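Local coordinates for protein proliferating cell nuclear antigen (Entamoeba histolytica, PDB 3P91) that probably acts as a ring-shaped sliding clamp that holds DNA polymerase delta on DNA and raises its processivity during replication, at residues A[53-58]-A[247-252]; A[226-231]-A[240-245]; A[27-32]-A[45-50]; A[131-136]-A[235-240]. All blocks are in the same frame, centred on the assembly; numbering follows the deposited sequence.

Contact 1: residues A[53-58]-A[247-252]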
loop_
_atom_site.group_PDB
_atom_site.type_symbol
_atom_site.label_atom_id
_atom_site.label_comp_id
_atom_site.label_asym_id
_atom_site.label_seq_id
_atom_site.Cartn_x
_atom_site.Cartn_y
_atom_site.Cartn_z
ATOM N N VAL A 53 -2.311 -25.394 -18.629
ATOM C CA VAL A 53 -1.446 -25.361 -17.462
ATOM C C VAL A 53 -0.998 -26.778 -17.142
ATOM O O VAL A 53 -1.790 -27.711 -17.218
ATOM C CB VAL A 53 -2.173 -24.792 -16.225
ATOM C CG1 VAL A 53 -1.185 -24.548 -15.108
ATOM C CG2 VAL A 53 -2.921 -23.515 -16.579
ATOM N N SER A 54 0.272 -26.930 -16.779
ATOM C CA SER A 54 0.837 -28.228 -16.437
ATOM C C SER A 54 1.728 -28.146 -15.206
ATOM O O SER A 54 2.841 -27.639 -15.283
ATOM C CB SER A 54 1.664 -28.757 -17.600
ATOM O OG SER A 54 2.382 -29.915 -17.222
ATOM N N LEU A 55 1.248 -28.656 -14.076
ATOM C CA LEU A 55 2.044 -28.661 -12.855
ATOM C C LEU A 55 2.445 -30.057 -12.426
ATOM O O LEU A 55 1.657 -30.998 -12.487
ATOM C CB LEU A 55 1.296 -27.995 -11.698
ATOM C CG LEU A 55 1.848 -28.246 -10.283
ATOM C CD1 LEU A 55 3.092 -27.407 -9.990
ATOM C CD2 LEU A 55 0.777 -27.994 -9.232
ATOM N N LEU A 56 3.681 -30.175 -11.970
ATOM C CA LEU A 56 4.127 -31.394 -11.343
ATOM C C LEU A 56 4.948 -31.085 -10.105
ATOM O O LEU A 56 6.053 -30.567 -10.203
ATOM C CB LEU A 56 4.969 -32.207 -12.305
ATOM C CG LEU A 56 5.549 -33.443 -11.638
ATOM C CD1 LEU A 56 4.418 -34.325 -11.125
ATOM C CD2 LEU A 56 6.447 -34.197 -12.605
ATOM N N ILE A 57 4.403 -31.385 -8.935
ATOM C CA ILE A 57 5.226 -31.399 -7.744
ATOM C C ILE A 57 5.677 -32.830 -7.513
ATOM O O ILE A 57 4.864 -33.742 -7.455
ATOM C CB ILE A 57 4.479 -30.887 -6.513
ATOM C CG1 ILE A 57 3.740 -29.597 -6.844
ATOM C CG2 ILE A 57 5.457 -30.659 -5.379
ATOM C CD1 ILE A 57 2.898 -29.082 -5.728
ATOM N N GLU A 58 6.980 -33.024 -7.394
ATOM C CA GLU A 58 7.526 -34.357 -7.229
ATOM C C GLU A 58 7.623 -34.740 -5.768
ATOM O O GLU A 58 7.535 -33.877 -4.888
ATOM C CB GLU A 58 8.911 -34.420 -7.847
ATOM C CG GLU A 58 8.939 -34.168 -9.339
ATOM C CD GLU A 58 10.182 -34.749 -9.966
ATOM O OE1 GLU A 58 10.109 -35.900 -10.461
ATOM O OE2 GLU A 58 11.229 -34.061 -9.934
ATOM N N CYS A 247 10.051 -29.445 -8.537
ATOM C CA CYS A 247 8.756 -28.959 -8.931
ATOM C C CYS A 247 8.939 -28.218 -10.237
ATOM O O CYS A 247 10.002 -27.663 -10.497
ATOM C CB CYS A 247 8.249 -28.010 -7.856
ATOM S SG CYS A 247 6.808 -27.059 -8.314
ATOM N N VAL A 248 7.913 -28.220 -11.072
ATOM C CA VAL A 248 7.987 -27.479 -12.314
ATOM C C VAL A 248 6.594 -27.084 -12.741
ATOM O O VAL A 248 5.636 -27.824 -12.529
ATOM C CB VAL A 248 8.692 -28.282 -13.432
ATOM C CG1 VAL A 248 7.888 -29.518 -13.796
ATOM C CG2 VAL A 248 8.953 -27.392 -14.662
ATOM N N LEU A 249 6.485 -25.894 -13.316
ATOM C CA LEU A 249 5.209 -25.364 -13.748
ATOM C C LEU A 249 5.360 -24.948 -15.194
ATOM O O LEU A 249 6.348 -24.323 -15.557
ATOM C CB LEU A 249 4.830 -24.164 -12.890
ATOM C CG LEU A 249 3.555 -23.433 -13.304
ATOM C CD1 LEU A 249 2.352 -24.358 -13.190
ATOM C CD2 LEU A 249 3.350 -22.172 -12.472
ATOM N N LYS A 250 4.399 -25.307 -16.033
ATOM C CA LYS A 250 4.490 -24.952 -17.441
ATOM C C LYS A 250 3.171 -24.473 -17.999
ATOM O O LYS A 250 2.109 -24.962 -17.612
ATOM C CB LYS A 250 4.974 -26.130 -18.276
ATOM C CG LYS A 250 6.393 -26.527 -18.025
ATOM C CD LYS A 250 6.648 -27.823 -18.725
ATOM C CE LYS A 250 8.058 -28.309 -18.535
ATOM N NZ LYS A 250 8.190 -29.631 -19.204
ATOM N N PHE A 251 3.256 -23.513 -18.913
ATOM C CA PHE A 251 2.094 -23.023 -19.627
ATOM C C PHE A 251 2.311 -23.210 -21.110
ATOM O O PHE A 251 3.434 -23.077 -21.593
ATOM C CB PHE A 251 1.892 -21.549 -19.351
ATOM C CG PHE A 251 1.729 -21.230 -17.916
ATOM C CD1 PHE A 251 0.475 -21.190 -17.349
ATOM C CD2 PHE A 251 2.826 -20.961 -17.132
ATOM C CE1 PHE A 251 0.314 -20.885 -16.019
ATOM C CE2 PHE A 251 2.674 -20.655 -15.805
ATOM C CZ PHE A 251 1.414 -20.620 -15.244
ATOM N N TYR A 252 1.229 -23.509 -21.825
ATOM C CA TYR A 252 1.279 -23.701 -23.267
ATOM C C TYR A 252 0.324 -22.744 -23.934
ATOM O O TYR A 252 -0.876 -22.770 -23.661
ATOM C CB TYR A 252 0.888 -25.127 -23.630
ATOM C CG TYR A 252 1.830 -26.173 -23.095
ATOM C CD1 TYR A 252 2.772 -26.759 -23.920
ATOM C CD2 TYR A 252 1.780 -26.571 -21.760
ATOM C CE1 TYR A 252 3.634 -27.717 -23.445
ATOM C CE2 TYR A 252 2.647 -27.532 -21.270
ATOM C CZ TYR A 252 3.572 -28.104 -22.126
ATOM O OH TYR A 252 4.448 -29.065 -21.675
HETATM O O HOH W 1 5.083 -29.415 -15.236
HETATM O O HOH W 2 4.505 -30.839 -19.016
#

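Contact 2: residues A[226-231]-A[240-245]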
loop_
_atom_site.group_PDB
_atom_site.type_symbol
_atom_site.label_atom_id
_atom_site.label_comp_id
_atom_site.label_asym_id
_atom_site.label_seq_id
_atom_site.Cartn_x
_atom_site.Cartn_y
_atom_site.Cartn_z
ATOM N N ASP A 226 13.941 -18.611 -10.093
ATOM C CA ASP A 226 14.745 -17.416 -10.362
ATOM C C ASP A 226 14.652 -16.963 -11.816
ATOM O O ASP A 226 14.550 -15.764 -12.102
ATOM C CB ASP A 226 16.208 -17.651 -9.984
ATOM C CG ASP A 226 16.470 -17.434 -8.504
ATOM O OD1 ASP A 226 16.024 -16.396 -7.968
ATOM O OD2 ASP A 226 17.117 -18.304 -7.881
ATOM N N ASN A 227 14.685 -17.934 -12.720
ATOM C CA ASN A 227 14.584 -17.679 -14.148
ATOM C C ASN A 227 13.306 -18.255 -14.761
ATOM O O ASN A 227 12.701 -19.174 -14.215
ATOM C CB ASN A 227 15.808 -18.253 -14.864
ATOM C CG ASN A 227 17.085 -17.491 -14.541
ATOM O OD1 ASN A 227 17.102 -16.264 -14.528
ATOM N ND2 ASN A 227 18.160 -18.219 -14.285
ATOM N N VAL A 228 12.893 -17.702 -15.897
ATOM C CA VAL A 228 11.789 -18.266 -16.666
ATOM C C VAL A 228 12.322 -18.795 -17.989
ATOM O O VAL A 228 13.196 -18.179 -18.592
ATOM C CB VAL A 228 10.684 -17.230 -16.942
ATOM C CG1 VAL A 228 11.241 -16.038 -17.687
ATOM C CG2 VAL A 228 9.538 -17.871 -17.720
ATOM N N LYS A 229 11.809 -19.938 -18.434
ATOM C CA LYS A 229 12.217 -20.477 -19.720
ATOM C C LYS A 229 11.090 -20.462 -20.745
ATOM O O LYS A 229 10.054 -21.098 -20.563
ATOM C CB LYS A 229 12.787 -21.886 -19.581
ATOM C CG LYS A 229 13.637 -22.289 -20.771
ATOM C CD LYS A 229 14.138 -23.700 -20.647
ATOM C CE LYS A 229 13.026 -24.684 -20.909
ATOM N NZ LYS A 229 13.555 -26.065 -21.065
ATOM N N LEU A 230 11.312 -19.727 -21.830
ATOM C CA LEU A 230 10.353 -19.640 -22.908
ATOM C C LEU A 230 10.859 -20.439 -24.095
ATOM O O LEU A 230 11.904 -20.127 -24.669
ATOM C CB LEU A 230 10.166 -18.192 -23.334
ATOM C CG LEU A 230 9.802 -17.113 -22.315
ATOM C CD1 LEU A 230 10.858 -16.983 -21.231
ATOM C CD2 LEU A 230 9.637 -15.785 -23.037
ATOM N N SER A 231 10.115 -21.470 -24.464
ATOM C CA SER A 231 10.431 -22.250 -25.643
ATOM C C SER A 231 9.588 -21.749 -26.797
ATOM O O SER A 231 8.365 -21.860 -26.781
ATOM C CB SER A 231 10.168 -23.720 -25.384
ATOM O OG SER A 231 11.061 -24.206 -24.406
ATOM N N MET A 240 6.112 -21.586 -21.458
ATOM C CA MET A 240 6.724 -20.777 -20.420
ATOM C C MET A 240 6.862 -21.663 -19.196
ATOM O O MET A 240 5.871 -22.042 -18.590
ATOM C CB MET A 240 5.865 -19.549 -20.116
ATOM C CG MET A 240 6.556 -18.485 -19.283
ATOM S SD MET A 240 5.464 -17.091 -18.920
ATOM C CE MET A 240 5.189 -16.449 -20.562
ATOM N N GLU A 241 8.098 -22.010 -18.853
ATOM C CA GLU A 241 8.359 -22.955 -17.776
ATOM C C GLU A 241 8.997 -22.330 -16.540
ATOM O O GLU A 241 9.990 -21.617 -16.627
ATOM C CB GLU A 241 9.264 -24.073 -18.275
ATOM C CG GLU A 241 9.862 -24.893 -17.147
ATOM C CD GLU A 241 10.949 -25.829 -17.624
ATOM O OE1 GLU A 241 11.982 -25.941 -16.932
ATOM O OE2 GLU A 241 10.771 -26.454 -18.688
ATOM N N PHE A 242 8.420 -22.620 -15.382
ATOM C CA PHE A 242 9.010 -22.242 -14.112
ATOM C C PHE A 242 9.411 -23.494 -13.332
ATOM O O PHE A 242 8.588 -24.105 -12.652
ATOM C CB PHE A 242 8.029 -21.400 -13.301
ATOM C CG PHE A 242 7.650 -20.119 -13.966
ATOM C CD1 PHE A 242 8.370 -18.961 -13.728
ATOM C CD2 PHE A 242 6.586 -20.073 -14.849
ATOM C CE1 PHE A 242 8.032 -17.778 -14.356
ATOM C CE2 PHE A 242 6.242 -18.889 -15.472
ATOM C CZ PHE A 242 6.965 -17.745 -15.227
ATOM N N LYS A 243 10.680 -23.872 -13.442
ATOM C CA LYS A 243 11.188 -25.049 -12.752
ATOM C C LYS A 243 11.803 -24.718 -11.393
ATOM O O LYS A 243 12.837 -24.057 -11.314
ATOM C CB LYS A 243 12.203 -25.783 -13.626
ATOM C CG LYS A 243 12.956 -26.877 -12.891
ATOM C CD LYS A 243 13.683 -27.780 -13.868
ATOM C CE LYS A 243 14.700 -27.012 -14.686
ATOM N NZ LYS A 243 15.812 -26.507 -13.833
ATOM N N GLY A 244 11.155 -25.188 -10.331
ATOM C CA GLY A 244 11.652 -25.006 -8.980
ATOM C C GLY A 244 12.512 -26.174 -8.532
ATOM O O GLY A 244 12.986 -26.963 -9.353
ATOM N N GLU A 245 12.705 -26.290 -7.220
ATOM C CA GLU A 245 13.531 -27.350 -6.645
ATOM C C GLU A 245 13.165 -28.753 -7.161
ATOM O O GLU A 245 13.871 -29.325 -8.001
ATOM C CB GLU A 245 13.470 -27.297 -5.115
HETATM O O HOH W 3 12.367 -22.194 -15.159
#

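Contact 3: residues A[27-32]-A[45-50]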
loop_
_atom_site.group_PDB
_atom_site.type_symbol
_atom_site.label_atom_id
_atom_site.label_comp_id
_atom_site.label_asym_id
_atom_site.label_seq_id
_atom_site.Cartn_x
_atom_site.Cartn_y
_atom_site.Cartn_z
ATOM N N THR A 27 -4.361 -18.031 -13.237
ATOM C CA THR A 27 -4.733 -18.519 -14.561
ATOM C C THR A 27 -5.913 -19.492 -14.556
ATOM O O THR A 27 -6.540 -19.724 -15.588
ATOM C CB THR A 27 -3.536 -19.178 -15.250
ATOM O OG1 THR A 27 -3.177 -20.363 -14.531
ATOM C CG2 THR A 27 -2.344 -18.219 -15.279
ATOM N N ILE A 28 -6.206 -20.066 -13.394
ATOM C CA ILE A 28 -7.335 -20.980 -13.260
ATOM C C ILE A 28 -7.889 -20.901 -11.841
ATOM O O ILE A 28 -7.131 -20.736 -10.888
ATOM C CB ILE A 28 -6.958 -22.444 -13.674
ATOM C CG1 ILE A 28 -8.145 -23.392 -13.498
ATOM C CG2 ILE A 28 -5.746 -22.948 -12.909
ATOM C CD1 ILE A 28 -9.183 -23.286 -14.587
ATOM N N ASP A 29 -9.214 -20.998 -11.713
ATOM C CA ASP A 29 -9.907 -20.808 -10.430
ATOM C C ASP A 29 -10.159 -22.107 -9.653
ATOM O O ASP A 29 -9.853 -22.207 -8.466
ATOM C CB ASP A 29 -11.242 -20.081 -10.640
ATOM C CG ASP A 29 -11.068 -18.646 -11.137
ATOM O OD1 ASP A 29 -12.019 -18.138 -11.773
ATOM O OD2 ASP A 29 -10.000 -18.026 -10.894
ATOM N N LYS A 30 -10.747 -23.091 -10.315
ATOM C CA LYS A 30 -10.945 -24.393 -9.701
ATOM C C LYS A 30 -10.210 -25.438 -10.526
ATOM O O LYS A 30 -10.234 -25.393 -11.751
ATOM C CB LYS A 30 -12.435 -24.728 -9.628
ATOM C CG LYS A 30 -13.256 -23.710 -8.870
ATOM C CD LYS A 30 -14.737 -23.900 -9.127
ATOM C CE LYS A 30 -15.546 -22.729 -8.576
ATOM N NZ LYS A 30 -16.983 -22.824 -8.973
ATOM N N THR A 31 -9.541 -26.373 -9.867
ATOM C CA THR A 31 -8.832 -27.407 -10.605
ATOM C C THR A 31 -8.649 -28.678 -9.790
ATOM O O THR A 31 -8.698 -28.663 -8.562
ATOM C CB THR A 31 -7.471 -26.902 -11.142
ATOM O OG1 THR A 31 -6.967 -27.827 -12.112
ATOM C CG2 THR A 31 -6.463 -26.744 -10.021
ATOM N N ASN A 32 -8.464 -29.783 -10.491
ATOM C CA ASN A 32 -8.201 -31.041 -9.837
ATOM C C ASN A 32 -6.726 -31.215 -9.566
ATOM O O ASN A 32 -5.883 -30.966 -10.426
ATOM C CB ASN A 32 -8.702 -32.202 -10.689
ATOM C CG ASN A 32 -10.192 -32.369 -10.613
ATOM O OD1 ASN A 32 -10.770 -32.408 -9.530
ATOM N ND2 ASN A 32 -10.830 -32.459 -11.765
ATOM N N MET A 45 -6.917 -26.648 -18.819
ATOM C CA MET A 45 -6.946 -25.389 -19.552
ATOM C C MET A 45 -7.119 -24.230 -18.603
ATOM O O MET A 45 -7.677 -24.387 -17.520
ATOM C CB MET A 45 -8.094 -25.382 -20.554
ATOM C CG MET A 45 -7.969 -26.450 -21.615
ATOM S SD MET A 45 -9.193 -26.251 -22.908
ATOM C CE MET A 45 -10.702 -26.339 -21.964
ATOM N N ASP A 46 -6.641 -23.063 -19.013
ATOM C CA ASP A 46 -6.844 -21.849 -18.237
ATOM C C ASP A 46 -8.327 -21.521 -18.187
ATOM O O ASP A 46 -9.133 -22.151 -18.864
ATOM C CB ASP A 46 -6.093 -20.688 -18.880
ATOM C CG ASP A 46 -6.818 -20.125 -20.080
ATOM O OD1 ASP A 46 -6.950 -18.894 -20.160
ATOM O OD2 ASP A 46 -7.267 -20.907 -20.940
ATOM N N ASN A 47 -8.675 -20.521 -17.393
ATOM C CA ASN A 47 -10.045 -20.027 -17.310
ATOM C C ASN A 47 -10.720 -19.786 -18.657
ATOM O O ASN A 47 -11.885 -20.131 -18.845
ATOM C CB ASN A 47 -10.077 -18.726 -16.502
ATOM C CG ASN A 47 -10.125 -18.973 -15.011
ATOM O OD1 ASN A 47 -10.832 -19.862 -14.545
ATOM N ND2 ASN A 47 -9.366 -18.192 -14.255
ATOM N N SER A 48 -9.990 -19.172 -19.585
ATOM C CA SER A 48 -10.548 -18.810 -20.883
ATOM C C SER A 48 -10.576 -19.953 -21.889
ATOM O O SER A 48 -11.048 -19.775 -23.010
ATOM C CB SER A 48 -9.765 -17.655 -21.481
ATOM O OG SER A 48 -9.777 -16.559 -20.603
ATOM N N HIS A 49 -10.073 -21.118 -21.495
ATOM C CA HIS A 49 -10.018 -22.238 -22.409
ATOM C C HIS A 49 -9.251 -21.798 -23.625
ATOM O O HIS A 49 -9.714 -21.940 -24.752
ATOM C CB HIS A 49 -11.426 -22.652 -22.809
ATOM C CG HIS A 49 -12.177 -23.323 -21.709
ATOM N ND1 HIS A 49 -11.706 -23.372 -20.414
ATOM C CD2 HIS A 49 -13.357 -23.985 -21.706
ATOM C CE1 HIS A 49 -12.563 -24.037 -19.661
ATOM N NE2 HIS A 49 -13.574 -24.419 -20.421
ATOM N N VAL A 50 -8.072 -21.247 -23.380
ATOM C CA VAL A 50 -7.250 -20.666 -24.427
ATOM C C VAL A 50 -5.860 -21.265 -24.359
ATOM O O VAL A 50 -5.150 -21.339 -25.360
ATOM C CB VAL A 50 -7.159 -19.132 -24.257
ATOM C CG1 VAL A 50 -5.843 -18.613 -24.779
ATOM C CG2 VAL A 50 -8.325 -18.447 -24.943
#

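Contact 4: residues A[131-136]-A[235-240]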
loop_
_atom_site.group_PDB
_atom_site.type_symbol
_atom_site.label_atom_id
_atom_site.label_comp_id
_atom_site.label_asym_id
_atom_site.label_seq_id
_atom_site.Cartn_x
_atom_site.Cartn_y
_atom_site.Cartn_z
ATOM N N GLU A 131 -4.228 -33.112 -22.940
ATOM C CA GLU A 131 -2.913 -33.580 -23.341
ATOM C C GLU A 131 -2.093 -32.407 -23.845
ATOM O O GLU A 131 -2.600 -31.540 -24.549
ATOM C CB GLU A 131 -3.037 -34.628 -24.445
ATOM C CG GLU A 131 -4.044 -35.719 -24.159
ATOM C CD GLU A 131 -3.606 -36.613 -23.027
ATOM O OE1 GLU A 131 -4.483 -37.096 -22.277
ATOM O OE2 GLU A 131 -2.382 -36.835 -22.888
ATOM N N ILE A 132 -0.819 -32.388 -23.484
ATOM C CA ILE A 132 0.081 -31.350 -23.954
ATOM C C ILE A 132 0.311 -31.486 -25.459
ATOM O O ILE A 132 0.199 -32.573 -26.019
ATOM C CB ILE A 132 1.424 -31.364 -23.177
ATOM C CG1 ILE A 132 2.296 -32.549 -23.599
ATOM C CG2 ILE A 132 1.166 -31.376 -21.675
ATOM C CD1 ILE A 132 3.544 -32.739 -22.751
ATOM N N PRO A 133 0.600 -30.367 -26.127
ATOM C CA PRO A 133 0.855 -30.419 -27.562
ATOM C C PRO A 133 2.244 -30.971 -27.865
ATOM O O PRO A 133 3.080 -31.065 -26.964
ATOM C CB PRO A 133 0.762 -28.950 -27.979
ATOM C CG PRO A 133 1.100 -28.190 -26.756
ATOM C CD PRO A 133 0.567 -28.986 -25.614
ATOM N N GLU A 134 2.480 -31.347 -29.121
ATOM C CA GLU A 134 3.809 -31.750 -29.553
ATOM C C GLU A 134 4.522 -30.524 -30.087
ATOM O O GLU A 134 3.916 -29.707 -30.779
ATOM C CB GLU A 134 3.736 -32.843 -30.627
ATOM C CG GLU A 134 3.154 -34.154 -30.141
ATOM C CD GLU A 134 4.010 -34.811 -29.064
ATOM O OE1 GLU A 134 3.451 -35.220 -28.024
ATOM O OE2 GLU A 134 5.240 -34.920 -29.255
ATOM N N LEU A 135 5.803 -30.400 -29.753
ATOM C CA LEU A 135 6.598 -29.234 -30.117
ATOM C C LEU A 135 7.986 -29.600 -30.601
ATOM O O LEU A 135 8.571 -30.604 -30.191
ATOM C CB LEU A 135 6.798 -28.306 -28.911
ATOM C CG LEU A 135 5.689 -27.428 -28.338
ATOM C CD1 LEU A 135 4.834 -26.862 -29.451
ATOM C CD2 LEU A 135 4.842 -28.195 -27.348
ATOM N N GLN A 136 8.518 -28.753 -31.465
ATOM C CA GLN A 136 9.955 -28.676 -31.654
ATOM C C GLN A 136 10.276 -27.218 -31.849
ATOM O O GLN A 136 10.009 -26.649 -32.903
ATOM C CB GLN A 136 10.424 -29.519 -32.832
ATOM C CG GLN A 136 9.808 -29.153 -34.136
ATOM C CD GLN A 136 10.464 -29.878 -35.275
ATOM O OE1 GLN A 136 11.335 -30.724 -35.065
ATOM N NE2 GLN A 136 10.058 -29.553 -36.492
ATOM N N GLN A 235 4.910 -21.308 -35.285
ATOM C CA GLN A 235 3.545 -21.759 -35.574
ATOM C C GLN A 235 2.893 -22.565 -34.453
ATOM O O GLN A 235 1.665 -22.596 -34.344
ATOM C CB GLN A 235 3.503 -22.566 -36.880
ATOM C CG GLN A 235 3.526 -21.728 -38.150
ATOM C CD GLN A 235 4.879 -21.117 -38.408
ATOM O OE1 GLN A 235 5.892 -21.818 -38.435
ATOM N NE2 GLN A 235 4.913 -19.798 -38.585
ATOM N N ALA A 236 3.720 -23.219 -33.639
ATOM C CA ALA A 236 3.252 -24.076 -32.547
ATOM C C ALA A 236 3.320 -23.358 -31.191
ATOM O O ALA A 236 4.090 -22.410 -31.030
ATOM C CB ALA A 236 4.065 -25.378 -32.516
ATOM N N PRO A 237 2.520 -23.812 -30.208
ATOM C CA PRO A 237 2.444 -23.116 -28.917
ATOM C C PRO A 237 3.780 -22.897 -28.213
ATOM O O PRO A 237 4.651 -23.768 -28.190
ATOM C CB PRO A 237 1.518 -24.008 -28.065
ATOM C CG PRO A 237 1.282 -25.231 -28.854
ATOM C CD PRO A 237 1.527 -24.889 -30.298
ATOM N N LEU A 238 3.921 -21.704 -27.653
ATOM C CA LEU A 238 5.043 -21.369 -26.803
ATOM C C LEU A 238 4.942 -22.125 -25.483
ATOM O O LEU A 238 3.852 -22.478 -25.044
ATOM C CB LEU A 238 5.032 -19.863 -26.534
ATOM C CG LEU A 238 5.874 -19.310 -25.386
ATOM C CD1 LEU A 238 7.306 -19.069 -25.800
ATOM C CD2 LEU A 238 5.236 -18.054 -24.867
ATOM N N ILE A 239 6.087 -22.369 -24.854
ATOM C CA ILE A 239 6.118 -22.884 -23.495
ATOM C C ILE A 239 6.764 -21.861 -22.578
ATOM O O ILE A 239 7.831 -21.326 -22.876
ATOM C CB ILE A 239 6.945 -24.172 -23.379
ATOM C CG1 ILE A 239 6.684 -25.089 -24.560
ATOM C CG2 ILE A 239 6.639 -24.899 -22.078
ATOM C CD1 ILE A 239 7.589 -26.270 -24.565
ATOM N N MET A 240 6.112 -21.586 -21.458
ATOM C CA MET A 240 6.724 -20.777 -20.420
ATOM C C MET A 240 6.862 -21.663 -19.196
ATOM O O MET A 240 5.871 -22.042 -18.590
ATOM C CB MET A 240 5.865 -19.549 -20.116
ATOM C CG MET A 240 6.556 -18.485 -19.283
ATOM S SD MET A 240 5.464 -17.091 -18.920
ATOM C CE MET A 240 5.189 -16.449 -20.562
#

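Contact 1: residues A[53-58]-A[247-252]
Val53 faces Phe251 in an antiparallel non-hydrogen-bonded pair. Its CG1 is anti to the backbone N (chi1 -170°) and lies 4.1 Å from CE1 of the Phe251 ring. The same Val53 methyl is 4.0 Å from Leu249 CD1. The Val53 and Phe251 side chains lie alongside each other. Phe251 also stacks on Phe218, and Leu24 of helix 14-25 touches Val53.

Ser54 pairs with Lys250 through two backbone bonds. Ser54 N to Lys250 O is 2.8 Å, and Lys250 N to Ser54 O is 2.9 Å. Ser54 CB meets the edge of the Tyr252 ring, in its plane and 4.0 Å from CE2. One water joins Ser54 OG to Tyr252 OH. A second water donates to both Ser54 O and Val248 O. The extended Lys250 chain leads away from strand 53-57.

This pairing lies in the middle of the long antiparallel sheet of a PCNA subunit. It joins a strand of the N-terminal domain to one of the C-terminal domain.

Leu55 returns to the face covered by helix 14-25. Its CB rests against Leu249 CD1, and Leu55 CD1 lies 4.1 Å from Cys247 SG. Leu56 forms the next hydrogen-bonded pair, with Val248. Leu56 N to Val248 O is 3.1 Å and nearly straight at the hydrogen, 172°. On that face Leu56 CB approaches Val248 CG1. Ile57 again faces the helix, and Ile57 CG1 touches Cys247 SG at 4.2 Å.

Contact 2: residues A[226-231]-A[240-245]
Lys229 and Glu241 hold the strands together through two backbone bonds. Glu241 N to Lys229 O is 2.8 Å, and Lys229 N to Glu241 O is 3.1 Å. Strands 227-232 and 238-244 form a beta hairpin of the C-terminal domain.

The side chains of this pair leave the strands together, alongside one another. Lys229 bends at chi3 (74°), which sets Lys229 CE 3.6 Å from Glu241 OE2. Lys229 NZ and Glu241 OE2 make a long salt bridge of 3.7 Å.

Towards Lys243 the strands spread, and a water fills in for direct pairing. It donates to Asn227 O and Glu241 O and accepts from Lys243 N at 2.9 Å. It therefore carries the ladder on by one step.

The other face of the hairpin is apolar and buried. Phe148 of helix 145-158 packs on Val228, Leu230 and Met240. Leu230 and Met240 form the adjoining non-hydrogen-bonded pair. Val228 CG2 is anti to the backbone N, and this branch does most of the touching. Val228 CG2 presses closely on Met240 CG at 3.4 Å. The same Val228 methyl lies over one face of the Phe242 ring in a CH-pi contact, 4.0 Å from the ring centroid and 29° off the normal.

Contact 3: residues A[27-32]-A[45-50]
Asn47 has the largest area buried in this contact and meets Thr27, Ile28 and Asp29. It occupies the second position of a type I beta turn, Asp46 to His49, in the loop between strands 39-45 and 52-57. The turn packs on the link between helix 14-25 and strand 30-36, all within the N-terminal domain.

Asn47 N binds Thr27 O at 2.9 Å, and this is the firm bond between the segments. The Asn47 side chain adds two weak ones. Asn47 OD1 accepts from Asp29 N, and Asn47 ND2 donates to Asp29 OD2 at 3.4 Å. The Asn47 amide and the Asp29 carboxylate are turned 54° apart, and the two side chains cross at about a right angle.

Ile28 packs beside this polar set. CG1 is anti to the backbone N (chi1 179°). From there Ile28 CD1 reaches Met45 O at 3.5 Å and Asn47 OD1 at 3.8 Å. Leu77 of helix 77-84 also touches Ile28.

Thr27 O, its main contribution, also lies 3.4 Å from Asp46 CA. Thr27 OG1 is bonded to Leu24 O of helix 14-25, and its side chain touches Phe218.

Asp46 holds the turn together from within. OD2 accepts from Val50 N through its syn lone pair, and also from Ser51 N. Asp46 O takes two donors, His49 N and His49 ND1, the latter at 3.2 Å and in the ring plane. Met45 CE sits over one face of the His49 ring, 3.3 Å above the plane and over its centre.

Contact 4: residues A[131-136]-A[235-240]
Leu135 reaches across to Ala236, Pro237 and Ile239 and has the largest buried area here. Its CG is anti to the carbonyl carbon (chi1 -73°), and chi2 of -38° turns CD1 towards the other segment. Leu135 CD1 meets Ala236 CB at 3.5 Å and Pro237 CD at 3.9 Å. Leu135 CD1 also lies 3.3 Å from Pro237 O. The other branch, Leu135 CD2, approaches Ile239 CD1 more loosely, at 4.4 Å. Ile239 is extended at chi2 (173°), which carries its CD1 out to this meeting.

Pro133 and Pro237 make the second point of contact. Both rings have the C-gamma endo pucker. The rings pass one another heading opposite ways, with Pro133 CG against Pro237 CG at 3.6 Å. Pro133 CB lies a little farther off, 3.9 Å from Pro237 CG. Pro237 thus touches Pro133 through CG and Leu135 through CD. On strand 247-253, Tyr252 touches Ile132, Pro133 and Leu135.

Segment 131-136 belongs to the interdomain connecting loop, which links the two domains of a PCNA subunit. It lies here beside the start of strand 238-244. In relatives this loop and the neighbouring sheet border the hydrophobic groove that receives PIP-box peptides. The position of these residues is consistent with such a site, although no peptide is present. Several of them, including Leu135 and Pro237, also touch a crystal neighbour.

The contact is made by apolar groups at the surface. The loop is thus held to the start of strand 238-244 by shape and apolar contact, with no polar pair between the two segments fixing its direction.

In the fold
Contacts 1 and 2 are two pairings of one sheet, separated by the pairing of strands 247-253 and 238-244; their centres are 10 Å apart. In that middle pairing Leu249 O lies 2.7 Å from Phe242 N, a probable hydrogen bond. Contact 4 shares Met240 with contact 2 and lies where strand 238-244 begins. It meets contact 1 where Pro133 CD packs on Tyr252 CD1 at 3.6 Å. Contact 3 also touches contact 1: Thr27 OG1 is 3.8 Å from Phe251 CE1. Contacts 3 and 4 do not touch; their nearest atoms are about 8 Å apart. By analogy with other PCNAs, both probably border the partner-binding groove.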